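Local coordinates for protein phosphoribosylformylglycinamidine synthase 2 (PDB 3VIU) that belongs to the AIR synthase related (PurM-like) family, carries the family's N- and C-terminal domain pair twice in one chain, and binds adenosine-5'-diphosphate and magnesium ion, at residues M260-L265 against L301-E306; P26-L31 against T295-L300; A389-V394 against G702-S707; G625-L630 against E651-E656. All coordinates share one frame; numbering follows the deposited sequence.

Contact 1. Residues M260-L265 against L301-E306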
loop_
_atom_site.group_PDB
_atom_site.type_symbol
_atom_site.label_atom_id
_atom_site.label_comp_id
_atom_site.label_asym_id
_atom_site.label_seq_id
_atom_site.Cartn_x
_atom_site.Cartn_y
_atom_site.Cartn_z
HETATM N N MSE A 260 11.181 -14.542 -7.120
HETATM C CA MSE A 260 12.069 -13.898 -8.056
HETATM C C MSE A 260 11.348 -12.715 -8.671
HETATM O O MSE A 260 10.235 -12.841 -9.178
HETATM C CB MSE A 260 12.516 -14.902 -9.113
HETATM C CG MSE A 260 13.317 -16.034 -8.499
HETATM SE SE MSE A 260 14.049 -17.239 -9.784
HETATM C CE MSE A 260 14.761 -15.943 -11.011
ATOM N N GLY A 261 11.979 -11.554 -8.583
ATOM C CA GLY A 261 11.383 -10.359 -9.134
ATOM C C GLY A 261 12.445 -9.585 -9.868
ATOM O O GLY A 261 13.096 -10.107 -10.770
ATOM N N ALA A 262 12.624 -8.334 -9.473
ATOM C CA ALA A 262 13.623 -7.486 -10.091
ATOM C C ALA A 262 14.986 -8.147 -9.915
ATOM O O ALA A 262 15.351 -8.530 -8.803
ATOM C CB ALA A 262 13.611 -6.113 -9.432
ATOM N N ALA A 263 15.720 -8.285 -11.017
ATOM C CA ALA A 263 17.053 -8.884 -10.998
ATOM C C ALA A 263 17.001 -10.412 -10.926
ATOM O O ALA A 263 18.020 -11.067 -10.705
ATOM C CB ALA A 263 17.866 -8.318 -9.826
ATOM N N GLY A 264 15.803 -10.958 -11.115
ATOM C CA GLY A 264 15.585 -12.398 -11.096
ATOM C C GLY A 264 16.439 -13.280 -10.192
ATOM O O GLY A 264 16.506 -13.087 -8.976
ATOM N N LEU A 265 17.080 -14.270 -10.807
ATOM C CA LEU A 265 17.932 -15.223 -10.102
ATOM C C LEU A 265 19.049 -14.556 -9.318
ATOM O O LEU A 265 19.352 -14.955 -8.197
ATOM C CB LEU A 265 18.537 -16.216 -11.098
ATOM C CG LEU A 265 17.636 -17.309 -11.666
ATOM C CD1 LEU A 265 18.285 -17.940 -12.881
ATOM C CD2 LEU A 265 17.378 -18.343 -10.592
ATOM N N LEU A 301 19.700 -12.265 -15.385
ATOM C CA LEU A 301 18.918 -11.059 -15.160
ATOM C C LEU A 301 17.474 -11.076 -15.634
ATOM O O LEU A 301 16.763 -10.082 -15.499
ATOM C CB LEU A 301 19.666 -9.867 -15.759
ATOM C CG LEU A 301 21.089 -9.761 -15.195
ATOM C CD1 LEU A 301 21.765 -8.491 -15.667
ATOM C CD2 LEU A 301 21.014 -9.792 -13.684
ATOM N N SER A 302 17.032 -12.194 -16.194
ATOM C CA SER A 302 15.656 -12.286 -16.641
ATOM C C SER A 302 14.749 -12.055 -15.448
ATOM O O SER A 302 15.060 -12.466 -14.330
ATOM C CB SER A 302 15.353 -13.668 -17.203
ATOM O OG SER A 302 13.953 -13.839 -17.346
ATOM N N GLU A 303 13.623 -11.398 -15.686
ATOM C CA GLU A 303 12.665 -11.148 -14.622
ATOM C C GLU A 303 11.346 -11.789 -15.014
ATOM O O GLU A 303 10.283 -11.207 -14.820
ATOM C CB GLU A 303 12.499 -9.643 -14.403
ATOM C CG GLU A 303 13.795 -8.978 -13.962
ATOM C CD GLU A 303 13.673 -7.477 -13.778
ATOM O OE1 GLU A 303 14.675 -6.853 -13.354
ATOM O OE2 GLU A 303 12.582 -6.928 -14.055
ATOM N N SER A 304 11.427 -12.989 -15.583
ATOM C CA SER A 304 10.230 -13.711 -16.000
ATOM C C SER A 304 9.335 -13.923 -14.789
ATOM O O SER A 304 9.825 -14.182 -13.696
ATOM C CB SER A 304 10.608 -15.052 -16.626
ATOM O OG SER A 304 11.363 -14.851 -17.811
ATOM N N GLN A 305 8.028 -13.804 -14.998
ATOM C CA GLN A 305 7.040 -13.948 -13.932
ATOM C C GLN A 305 6.856 -15.368 -13.417
ATOM O O GLN A 305 7.330 -16.335 -14.020
ATOM C CB GLN A 305 5.681 -13.418 -14.397
ATOM C CG GLN A 305 5.687 -11.976 -14.869
ATOM C CD GLN A 305 6.045 -11.004 -13.769
ATOM O OE1 GLN A 305 5.431 -10.997 -12.706
ATOM N NE2 GLN A 305 7.041 -10.171 -14.025
ATOM N N GLU A 306 6.134 -15.459 -12.302
ATOM C CA GLU A 306 5.827 -16.708 -11.607
ATOM C C GLU A 306 6.971 -17.704 -11.451
ATOM O O GLU A 306 6.843 -18.878 -11.810
ATOM C CB GLU A 306 4.613 -17.418 -12.234
ATOM C CG GLU A 306 4.266 -17.006 -13.639
ATOM C CD GLU A 306 3.426 -15.739 -13.710
ATOM O OE1 GLU A 306 3.294 -15.205 -14.828
ATOM O OE2 GLU A 306 2.895 -15.281 -12.672
HETATM O O HOH W 1 8.722 -14.475 -10.933
HETATM O O HOH W 2 16.624 -14.625 -13.771
#
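E303 reaches along the tight turn G261-G264 and gives the largest share of this buried contact, with A263 and L301 next. Its CG stands anti to the carbonyl carbon (chi1 -62°) and the chain runs extended from there, so that E303 CG comes 3.5 Å from G261 O and the carboxylate arrives beside A262 and A263. OE1 takes the backbone N-H of A263 in a nearly straight bond, A263 N to E303 OE1 being 2.9 Å with 164° at the hydrogen. The donor approaches from above the carboxylate plane, about 45° out of it. E303 OE1 also lies 3.5 Å from A262 CA. A263, gripped by its N-H, turns its methyl away from 301-306 and onto V36 and M37 of helix 28-37. L301 also directs CB away, yet L301 CD2 swings back to within 4.4 Å of A263 O, and L33 and V36 meet this leucine as well.

G261-G264 is a type II beta turn, closed by G264 N to G261 O, between strand 254-259 and helix 264-275 of the first AIR synthase related C-terminal domain; the side chain of A262 is about 5 Å from the bound adenosine-5'-diphosphate. With no side chain in the way, G264 CA makes a CA-H...O contact of 3.3 Å to S302 O. Water 2 joins that carbonyl to L265 N, and R307 also bonds to it. Water 1 bridges M260 O and S304 O by donating to both. S302 OG accepts from S304 N, an ST turn, and pairs with G205 O.

Contact 2. Residues P26-L31 against T295-L300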
loop_
_atom_site.group_PDB
_atom_site.type_symbol
_atom_site.label_atom_id
_atom_site.label_comp_id
_atom_site.label_asym_id
_atom_site.label_seq_id
_atom_site.Cartn_x
_atom_site.Cartn_y
_atom_site.Cartn_z
ATOM N N PRO A 26 35.583 -6.618 -12.760
ATOM C CA PRO A 26 34.556 -7.599 -13.107
ATOM C C PRO A 26 34.501 -7.828 -14.610
ATOM O O PRO A 26 34.778 -6.913 -15.381
ATOM C CB PRO A 26 33.286 -6.938 -12.595
ATOM C CG PRO A 26 33.541 -5.499 -12.931
ATOM C CD PRO A 26 34.972 -5.311 -12.453
ATOM N N ASN A 27 34.150 -9.040 -15.029
ATOM C CA ASN A 27 34.039 -9.316 -16.456
ATOM C C ASN A 27 32.733 -8.681 -16.914
ATOM O O ASN A 27 32.067 -8.002 -16.125
ATOM C CB ASN A 27 34.030 -10.823 -16.736
ATOM C CG ASN A 27 33.054 -11.584 -15.860
ATOM O OD1 ASN A 27 31.953 -11.113 -15.576
ATOM N ND2 ASN A 27 33.449 -12.778 -15.440
ATOM N N ARG A 28 32.359 -8.887 -18.172
ATOM C CA ARG A 28 31.123 -8.302 -18.681
ATOM C C ARG A 28 29.901 -8.720 -17.850
ATOM O O ARG A 28 29.127 -7.875 -17.400
ATOM C CB ARG A 28 30.912 -8.697 -20.143
ATOM C CG ARG A 28 29.671 -8.079 -20.763
ATOM C CD ARG A 28 29.321 -8.706 -22.101
ATOM N NE ARG A 28 27.956 -8.371 -22.506
ATOM C CZ ARG A 28 27.536 -7.139 -22.788
ATOM N NH1 ARG A 28 28.375 -6.108 -22.715
ATOM N NH2 ARG A 28 26.273 -6.932 -23.136
ATOM N N VAL A 29 29.733 -10.024 -17.645
ATOM C CA VAL A 29 28.601 -10.534 -16.875
ATOM C C VAL A 29 28.521 -9.905 -15.484
ATOM O O VAL A 29 27.485 -9.359 -15.100
ATOM C CB VAL A 29 28.678 -12.071 -16.727
ATOM C CG1 VAL A 29 27.597 -12.560 -15.779
ATOM C CG2 VAL A 29 28.521 -12.730 -18.087
ATOM N N GLU A 30 29.617 -9.988 -14.736
ATOM C CA GLU A 30 29.669 -9.423 -13.394
ATOM C C GLU A 30 29.303 -7.937 -13.400
ATOM O O GLU A 30 28.628 -7.447 -12.487
ATOM C CB GLU A 30 31.066 -9.635 -12.800
ATOM C CG GLU A 30 31.370 -11.099 -12.502
ATOM C CD GLU A 30 32.803 -11.348 -12.075
ATOM O OE1 GLU A 30 33.059 -12.410 -11.466
ATOM O OE2 GLU A 30 33.673 -10.493 -12.356
ATOM N N LEU A 31 29.738 -7.223 -14.436
ATOM C CA LEU A 31 29.435 -5.805 -14.536
ATOM C C LEU A 31 27.922 -5.635 -14.634
ATOM O O LEU A 31 27.329 -4.815 -13.929
ATOM C CB LEU A 31 30.102 -5.196 -15.771
ATOM C CG LEU A 31 30.843 -3.865 -15.575
ATOM C CD1 LEU A 31 31.182 -3.294 -16.937
ATOM C CD2 LEU A 31 29.993 -2.873 -14.802
ATOM N N THR A 295 22.096 -16.335 -23.347
ATOM C CA THR A 295 23.416 -16.111 -22.782
ATOM C C THR A 295 23.394 -16.066 -21.254
ATOM O O THR A 295 22.336 -15.908 -20.638
ATOM C CB THR A 295 24.006 -14.807 -23.311
ATOM O OG1 THR A 295 23.138 -13.716 -22.974
ATOM C CG2 THR A 295 24.151 -14.881 -24.814
ATOM N N PRO A 296 24.567 -16.223 -20.621
ATOM C CA PRO A 296 24.607 -16.187 -19.158
ATOM C C PRO A 296 23.888 -14.988 -18.528
ATOM O O PRO A 296 23.018 -15.175 -17.681
ATOM C CB PRO A 296 26.102 -16.219 -18.864
ATOM C CG PRO A 296 26.602 -17.138 -19.937
ATOM C CD PRO A 296 25.873 -16.632 -21.170
ATOM N N GLU A 297 24.222 -13.769 -18.944
ATOM C CA GLU A 297 23.573 -12.593 -18.365
ATOM C C GLU A 297 22.054 -12.590 -18.560
ATOM O O GLU A 297 21.319 -12.148 -17.682
ATOM C CB GLU A 297 24.183 -11.286 -18.909
ATOM C CG GLU A 297 24.001 -11.013 -20.396
ATOM C CD GLU A 297 25.006 -11.751 -21.266
ATOM O OE1 GLU A 297 25.007 -11.518 -22.496
ATOM O OE2 GLU A 297 25.793 -12.561 -20.731
ATOM N N GLU A 298 21.586 -13.095 -19.698
ATOM C CA GLU A 298 20.149 -13.165 -19.973
ATOM C C GLU A 298 19.434 -14.053 -18.963
ATOM O O GLU A 298 18.354 -13.716 -18.479
ATOM C CB GLU A 298 19.898 -13.709 -21.377
ATOM C CG GLU A 298 20.149 -12.699 -22.477
ATOM C CD GLU A 298 20.048 -13.306 -23.860
ATOM O OE1 GLU A 298 19.972 -12.528 -24.832
ATOM O OE2 GLU A 298 20.055 -14.555 -23.978
ATOM N N LEU A 299 20.033 -15.195 -18.652
ATOM C CA LEU A 299 19.430 -16.105 -17.694
ATOM C C LEU A 299 19.480 -15.480 -16.311
ATOM O O LEU A 299 18.488 -15.481 -15.578
ATOM C CB LEU A 299 20.168 -17.449 -17.700
ATOM C CG LEU A 299 20.042 -18.257 -19.004
ATOM C CD1 LEU A 299 21.028 -19.413 -19.007
ATOM C CD2 LEU A 299 18.611 -18.760 -19.160
ATOM N N LEU A 300 20.635 -14.919 -15.974
ATOM C CA LEU A 300 20.844 -14.295 -14.669
ATOM C C LEU A 300 19.970 -13.079 -14.372
ATOM O O LEU A 300 19.536 -12.886 -13.236
ATOM C CB LEU A 300 22.312 -13.892 -14.513
ATOM C CG LEU A 300 23.337 -15.004 -14.278
ATOM C CD1 LEU A 300 24.729 -14.462 -14.507
ATOM C CD2 LEU A 300 23.199 -15.533 -12.868
#
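At the edge of the R28 guanidinium, near its plane, lies OE1 of E297; R28 NE to E297 OE1 is 4.3 Å, too long for a salt bridge, though the charges are opposite and may attract. The arginine gets there by extension, CG anti to the backbone N (chi1 -178°). E297 is bent instead: CG sits in the crowded position between backbone N and carbonyl carbon, and OE1 takes a weak bond from T295 OG1. E297 OE2 faces the V29 methyl CG2 at 3.8 Å. V29 carries the apolar part, with V29 CG1 3.7 Å from L300 CD1, the two side chains crossing at about a right angle, and V29 CG2 4.3 Å from P296 CB.

Both segments hold the start of a helix. N27 and E30 form a capping box: E30 N meets N27 OD1 at 2.7 Å, nearly along the C=O axis, while N27 N reaches E30 OE2 from above the carboxylate plane. T295, the N-cap of helix 296-301, donates its N-H to E298 OE2, also from above the carboxylate plane.

Helix 28-37, which begins in the linker domain, thus leans on helix 296-301 of the first AIR synthase related C-terminal domain. L300 also packs on V345 of strand 342-347, and E30 lies against A353 and V355 of strand 350-356.

Contact 3. Residues A389-V394 against G702-S707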
loop_
_atom_site.group_PDB
_atom_site.type_symbol
_atom_site.label_atom_id
_atom_site.label_comp_id
_atom_site.label_asym_id
_atom_site.label_seq_id
_atom_site.Cartn_x
_atom_site.Cartn_y
_atom_site.Cartn_z
ATOM N N ALA A 389 -20.297 30.465 -1.765
ATOM C CA ALA A 389 -20.948 29.608 -2.739
ATOM C C ALA A 389 -22.209 29.018 -2.146
ATOM O O ALA A 389 -22.364 28.964 -0.929
ATOM C CB ALA A 389 -20.001 28.494 -3.167
ATOM N N ASP A 390 -23.115 28.582 -3.009
ATOM C CA ASP A 390 -24.354 27.986 -2.545
ATOM C C ASP A 390 -24.085 26.557 -2.078
ATOM O O ASP A 390 -23.813 25.676 -2.885
ATOM C CB ASP A 390 -25.394 27.997 -3.668
ATOM C CG ASP A 390 -26.638 27.211 -3.316
ATOM O OD1 ASP A 390 -26.902 27.021 -2.111
ATOM O OD2 ASP A 390 -27.360 26.789 -4.243
ATOM N N PRO A 391 -24.142 26.318 -0.756
ATOM C CA PRO A 391 -23.894 24.967 -0.240
ATOM C C PRO A 391 -24.853 23.907 -0.793
ATOM O O PRO A 391 -24.523 22.722 -0.813
ATOM C CB PRO A 391 -23.986 25.143 1.284
ATOM C CG PRO A 391 -24.871 26.345 1.448
ATOM C CD PRO A 391 -24.413 27.265 0.340
ATOM N N GLN A 392 -26.030 24.326 -1.249
ATOM C CA GLN A 392 -26.985 23.378 -1.816
ATOM C C GLN A 392 -26.321 22.716 -3.006
ATOM O O GLN A 392 -26.456 21.515 -3.224
ATOM C CB GLN A 392 -28.248 24.087 -2.309
ATOM C CG GLN A 392 -29.316 24.354 -1.250
ATOM C CD GLN A 392 -29.926 23.078 -0.694
ATOM O OE1 GLN A 392 -29.954 22.046 -1.362
ATOM N NE2 GLN A 392 -30.431 23.151 0.527
ATOM N N GLU A 393 -25.586 23.514 -3.770
ATOM C CA GLU A 393 -24.925 23.010 -4.961
ATOM C C GLU A 393 -23.489 22.537 -4.758
ATOM O O GLU A 393 -23.013 21.671 -5.490
ATOM C CB GLU A 393 -24.999 24.061 -6.072
ATOM C CG GLU A 393 -25.520 23.486 -7.382
ATOM C CD GLU A 393 -24.456 23.445 -8.457
ATOM O OE1 GLU A 393 -24.541 22.574 -9.351
ATOM O OE2 GLU A 393 -23.539 24.299 -8.412
ATOM N N VAL A 394 -22.795 23.090 -3.769
ATOM C CA VAL A 394 -21.429 22.661 -3.513
ATOM C C VAL A 394 -21.351 21.184 -3.125
ATOM O O VAL A 394 -20.454 20.470 -3.575
ATOM C CB VAL A 394 -20.769 23.517 -2.415
ATOM C CG1 VAL A 394 -19.523 22.820 -1.870
ATOM C CG2 VAL A 394 -20.386 24.873 -2.999
ATOM N N GLY A 702 -30.919 29.033 8.264
ATOM C CA GLY A 702 -31.990 28.311 7.606
ATOM C C GLY A 702 -31.649 26.848 7.416
ATOM O O GLY A 702 -30.566 26.397 7.788
ATOM N N VAL A 703 -32.575 26.111 6.817
ATOM C CA VAL A 703 -32.409 24.687 6.578
ATOM C C VAL A 703 -31.928 24.350 5.172
ATOM O O VAL A 703 -32.484 24.810 4.179
ATOM C CB VAL A 703 -33.736 23.943 6.831
ATOM C CG1 VAL A 703 -33.631 22.500 6.368
ATOM C CG2 VAL A 703 -34.084 24.000 8.308
ATOM N N LEU A 704 -30.880 23.544 5.102
ATOM C CA LEU A 704 -30.339 23.101 3.827
ATOM C C LEU A 704 -30.899 21.691 3.691
ATOM O O LEU A 704 -30.947 20.955 4.676
ATOM C CB LEU A 704 -28.814 23.057 3.883
ATOM C CG LEU A 704 -28.074 24.379 4.088
ATOM C CD1 LEU A 704 -26.570 24.107 4.237
ATOM C CD2 LEU A 704 -28.344 25.305 2.910
ATOM N N GLU A 705 -31.327 21.311 2.491
ATOM C CA GLU A 705 -31.906 19.991 2.290
ATOM C C GLU A 705 -31.663 19.345 0.930
ATOM O O GLU A 705 -31.695 20.001 -0.105
ATOM C CB GLU A 705 -33.408 20.054 2.553
ATOM C CG GLU A 705 -34.132 18.749 2.299
ATOM C CD GLU A 705 -35.504 18.711 2.952
ATOM O OE1 GLU A 705 -35.575 18.690 4.207
ATOM O OE2 GLU A 705 -36.511 18.710 2.210
ATOM N N TRP A 706 -31.429 18.039 0.952
ATOM C CA TRP A 706 -31.202 17.254 -0.261
ATOM C C TRP A 706 -31.936 15.923 -0.119
ATOM O O TRP A 706 -32.031 15.373 0.985
ATOM C CB TRP A 706 -29.724 16.939 -0.436
ATOM C CG TRP A 706 -28.837 18.114 -0.585
ATOM C CD1 TRP A 706 -28.401 18.671 -1.749
ATOM C CD2 TRP A 706 -28.181 18.827 0.471
ATOM N NE1 TRP A 706 -27.501 19.678 -1.488
ATOM C CE2 TRP A 706 -27.349 19.794 -0.133
ATOM C CE3 TRP A 706 -28.214 18.740 1.867
ATOM C CZ2 TRP A 706 -26.555 20.665 0.609
ATOM C CZ3 TRP A 706 -27.428 19.606 2.603
ATOM C CH2 TRP A 706 -26.607 20.557 1.972
ATOM N N SER A 707 -32.460 15.406 -1.224
ATOM C CA SER A 707 -33.125 14.115 -1.178
ATOM C C SER A 707 -31.982 13.105 -1.289
ATOM O O SER A 707 -30.933 13.414 -1.854
ATOM C CB SER A 707 -34.085 13.964 -2.361
ATOM O OG SER A 707 -33.381 14.028 -3.593
#
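The first turn of helix 391-399 abuts strand 702-707, with Q392 and L704 nearest across the contact at 6.6 Å between their CA atoms. W706 makes the firm link: NE1 donates to the backbone carbonyl of Q392, W706 NE1 to Q392 O being 2.7 Å with 166° at the hydrogen. The bond uses a lone pair in the carbonyl plane and lies close to the indole plane, which fixes how the ring is turned. P391 O sits at the same edge, 3.2 Å from W706 CZ2. The Q392 chain, bent at chi2 (-66°), puts one end atom of its amide over one face of the indole, toward the rim, the amide and ring planes 34° apart, and the other end at the backbone of E705; which end of that amide is oxygen is uncertain. Beside it, L704 directs its CB toward the helix and meets the proline ring across at about a right angle, P391 CG to L704 CD2 being 3.9 Å.

D390 is the N-cap: D390 OD1 accepts from Q392 N at 3.0 Å, while D390 O takes the N-H of both E393 and V394. E705 directs its CB away from the helix and bonds through OE1 to T696.

Strand 702-707 is an edge strand of a seven-stranded mixed sheet and forms a hairpin with strand 694-699, L704 bonding with V697 and W706 with L695. A helix from much earlier in the chain thus packs against the edge hairpin 694-707 of the sheet that also holds strands 618-620 and 641-644.

Contact 4. Residues G625-L630 against E651-E656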
loop_
_atom_site.group_PDB
_atom_site.type_symbol
_atom_site.label_atom_id
_atom_site.label_comp_id
_atom_site.label_asym_id
_atom_site.label_seq_id
_atom_site.Cartn_x
_atom_site.Cartn_y
_atom_site.Cartn_z
ATOM N N GLY A 625 -15.200 17.541 3.892
ATOM C CA GLY A 625 -15.837 18.048 5.095
ATOM C C GLY A 625 -17.025 17.297 5.670
ATOM O O GLY A 625 -17.454 16.256 5.159
ATOM N N LEU A 626 -17.565 17.866 6.743
ATOM C CA LEU A 626 -18.692 17.307 7.476
ATOM C C LEU A 626 -19.886 16.869 6.636
ATOM O O LEU A 626 -20.407 15.774 6.828
ATOM C CB LEU A 626 -19.161 18.304 8.542
ATOM C CG LEU A 626 -20.428 17.892 9.302
ATOM C CD1 LEU A 626 -20.208 16.562 10.013
ATOM C CD2 LEU A 626 -20.805 18.968 10.296
ATOM N N LEU A 627 -20.327 17.714 5.715
ATOM C CA LEU A 627 -21.483 17.378 4.893
ATOM C C LEU A 627 -21.243 16.191 3.963
ATOM O O LEU A 627 -22.107 15.320 3.826
ATOM C CB LEU A 627 -21.944 18.608 4.096
ATOM C CG LEU A 627 -23.214 19.306 4.606
ATOM C CD1 LEU A 627 -23.211 19.422 6.110
ATOM C CD2 LEU A 627 -23.319 20.677 3.971
ATOM N N LEU A 628 -20.077 16.142 3.327
ATOM C CA LEU A 628 -19.804 15.020 2.444
ATOM C C LEU A 628 -19.788 13.723 3.258
ATOM O O LEU A 628 -20.380 12.725 2.852
ATOM C CB LEU A 628 -18.477 15.199 1.706
ATOM C CG LEU A 628 -18.364 14.138 0.610
ATOM C CD1 LEU A 628 -18.359 14.820 -0.742
ATOM C CD2 LEU A 628 -17.116 13.296 0.812
ATOM N N ALA A 629 -19.131 13.742 4.416
ATOM C CA ALA A 629 -19.078 12.555 5.264
ATOM C C ALA A 629 -20.502 12.107 5.559
ATOM O O ALA A 629 -20.837 10.928 5.449
ATOM C CB ALA A 629 -18.354 12.867 6.568
ATOM N N LEU A 630 -21.333 13.073 5.932
ATOM C CA LEU A 630 -22.732 12.835 6.250
ATOM C C LEU A 630 -23.462 12.163 5.083
ATOM O O LEU A 630 -24.178 11.176 5.277
ATOM C CB LEU A 630 -23.392 14.168 6.593
ATOM C CG LEU A 630 -24.073 14.395 7.946
ATOM C CD1 LEU A 630 -23.422 13.611 9.065
ATOM C CD2 LEU A 630 -24.013 15.876 8.234
ATOM N N GLU A 651 -16.097 26.688 5.632
ATOM C CA GLU A 651 -15.220 26.030 6.587
ATOM C C GLU A 651 -15.937 24.987 7.443
ATOM O O GLU A 651 -15.398 23.925 7.712
ATOM C CB GLU A 651 -14.555 27.062 7.497
ATOM C CG GLU A 651 -13.615 28.012 6.785
ATOM C CD GLU A 651 -13.005 29.028 7.733
ATOM O OE1 GLU A 651 -13.783 29.706 8.438
ATOM O OE2 GLU A 651 -11.758 29.154 7.776
ATOM N N ALA A 652 -17.157 25.278 7.861
ATOM C CA ALA A 652 -17.883 24.340 8.700
ATOM C C ALA A 652 -18.564 23.224 7.926
ATOM O O ALA A 652 -18.603 22.092 8.373
ATOM C CB ALA A 652 -18.911 25.082 9.545
ATOM N N LEU A 653 -19.097 23.532 6.758
ATOM C CA LEU A 653 -19.797 22.514 6.001
ATOM C C LEU A 653 -18.896 21.633 5.132
ATOM O O LEU A 653 -19.170 20.438 4.961
ATOM C CB LEU A 653 -20.886 23.179 5.145
ATOM C CG LEU A 653 -21.864 24.089 5.918
ATOM C CD1 LEU A 653 -22.798 24.799 4.954
ATOM C CD2 LEU A 653 -22.660 23.267 6.920
ATOM N N PHE A 654 -17.806 22.203 4.626
ATOM C CA PHE A 654 -16.907 21.471 3.734
ATOM C C PHE A 654 -15.428 21.524 4.076
ATOM O O PHE A 654 -14.632 20.836 3.445
ATOM C CB PHE A 654 -17.086 21.998 2.318
ATOM C CG PHE A 654 -18.512 22.124 1.908
ATOM C CD1 PHE A 654 -19.250 20.998 1.564
ATOM C CD2 PHE A 654 -19.126 23.372 1.867
ATOM C CE1 PHE A 654 -20.581 21.111 1.175
ATOM C CE2 PHE A 654 -20.455 23.500 1.481
ATOM C CZ PHE A 654 -21.187 22.364 1.132
ATOM N N GLY A 655 -15.061 22.352 5.052
ATOM C CA GLY A 655 -13.668 22.467 5.447
ATOM C C GLY A 655 -13.147 21.139 5.948
ATOM O O GLY A 655 -13.916 20.319 6.454
ATOM N N GLU A 656 -11.846 20.914 5.819
ATOM C CA GLU A 656 -11.282 19.645 6.271
ATOM C C GLU A 656 -10.447 19.770 7.551
ATOM O O GLU A 656 -9.814 20.794 7.793
ATOM C CB GLU A 656 -10.456 19.028 5.136
ATOM C CG GLU A 656 -11.143 19.194 3.784
ATOM C CD GLU A 656 -10.402 18.538 2.628
ATOM O OE1 GLU A 656 -9.155 18.421 2.688
ATOM O OE2 GLU A 656 -11.078 18.157 1.648
HETATM O O HOH W 3 -16.342 20.191 7.900
#
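One direct backbone hydrogen bond joins the start of helix 625-634 to the end of helix 650-653: L627 N donates to L653 O at 3.1 Å, nearly straight (168° at the hydrogen) and in the carbonyl plane. The neighbouring N-H is served by water 3, which accepts from L626 N at 2.9 Å and lies within bonding distance of A652 O and G655 O. At the first turn, the L627 N-H is thus met by a carbonyl from the last turn of helix 650-653 and the L626 N-H by water; the helix dipoles may favour this.

G625 and F654 approach to 3.8 Å between CA atoms. G625 CA makes a CA-H...O contact of 3.5 Å to F654 O and lies 3.3 Å from G655 O, an approach that the missing side chain allows.

Both segments belong to the second AIR synthase related C-terminal domain. Helix 625-634 follows strand 618-620, whose last residue, D620, binds the magnesium ion.

Apolar packing centres on L627, whose chi1 of -105° is off the staggered positions. It lies side by side with L653, pointing the same way, and L627 CD2 is 3.7 Å from L653 CB. L627 CD2 also meets the F654 ring obliquely, 3.9 Å from F654 CZ. L653 CB lies over one face of the same ring, toward the rim. V394 and L398 of helix 391-399 also touch F654.

A polar side chain meets partners around the pair: E656 bonds to Y453 through OE1 and to the backbone N of G624 and E578 through OE2.

The four contacts form two clusters on opposite sides of the chain's centre. Contacts 1 and 2, centres 14 Å apart, belong to the first half; their segments alternate along the chain, and L265 packs against the backbone of L299 and L300. Contacts 3 and 4, centres 12 Å apart, lie in the second half, contact 4 nested within the loop closed by contact 3, with P391 on L653 and W706 on L627. The centres of contacts 1 and 4 are 48 Å apart, yet each involves the helix that follows an outermost strand, 254-259 or 618-620, of a seven-stranded sheet. Both sheets share one strand order, consistent with the duplicated domain pair.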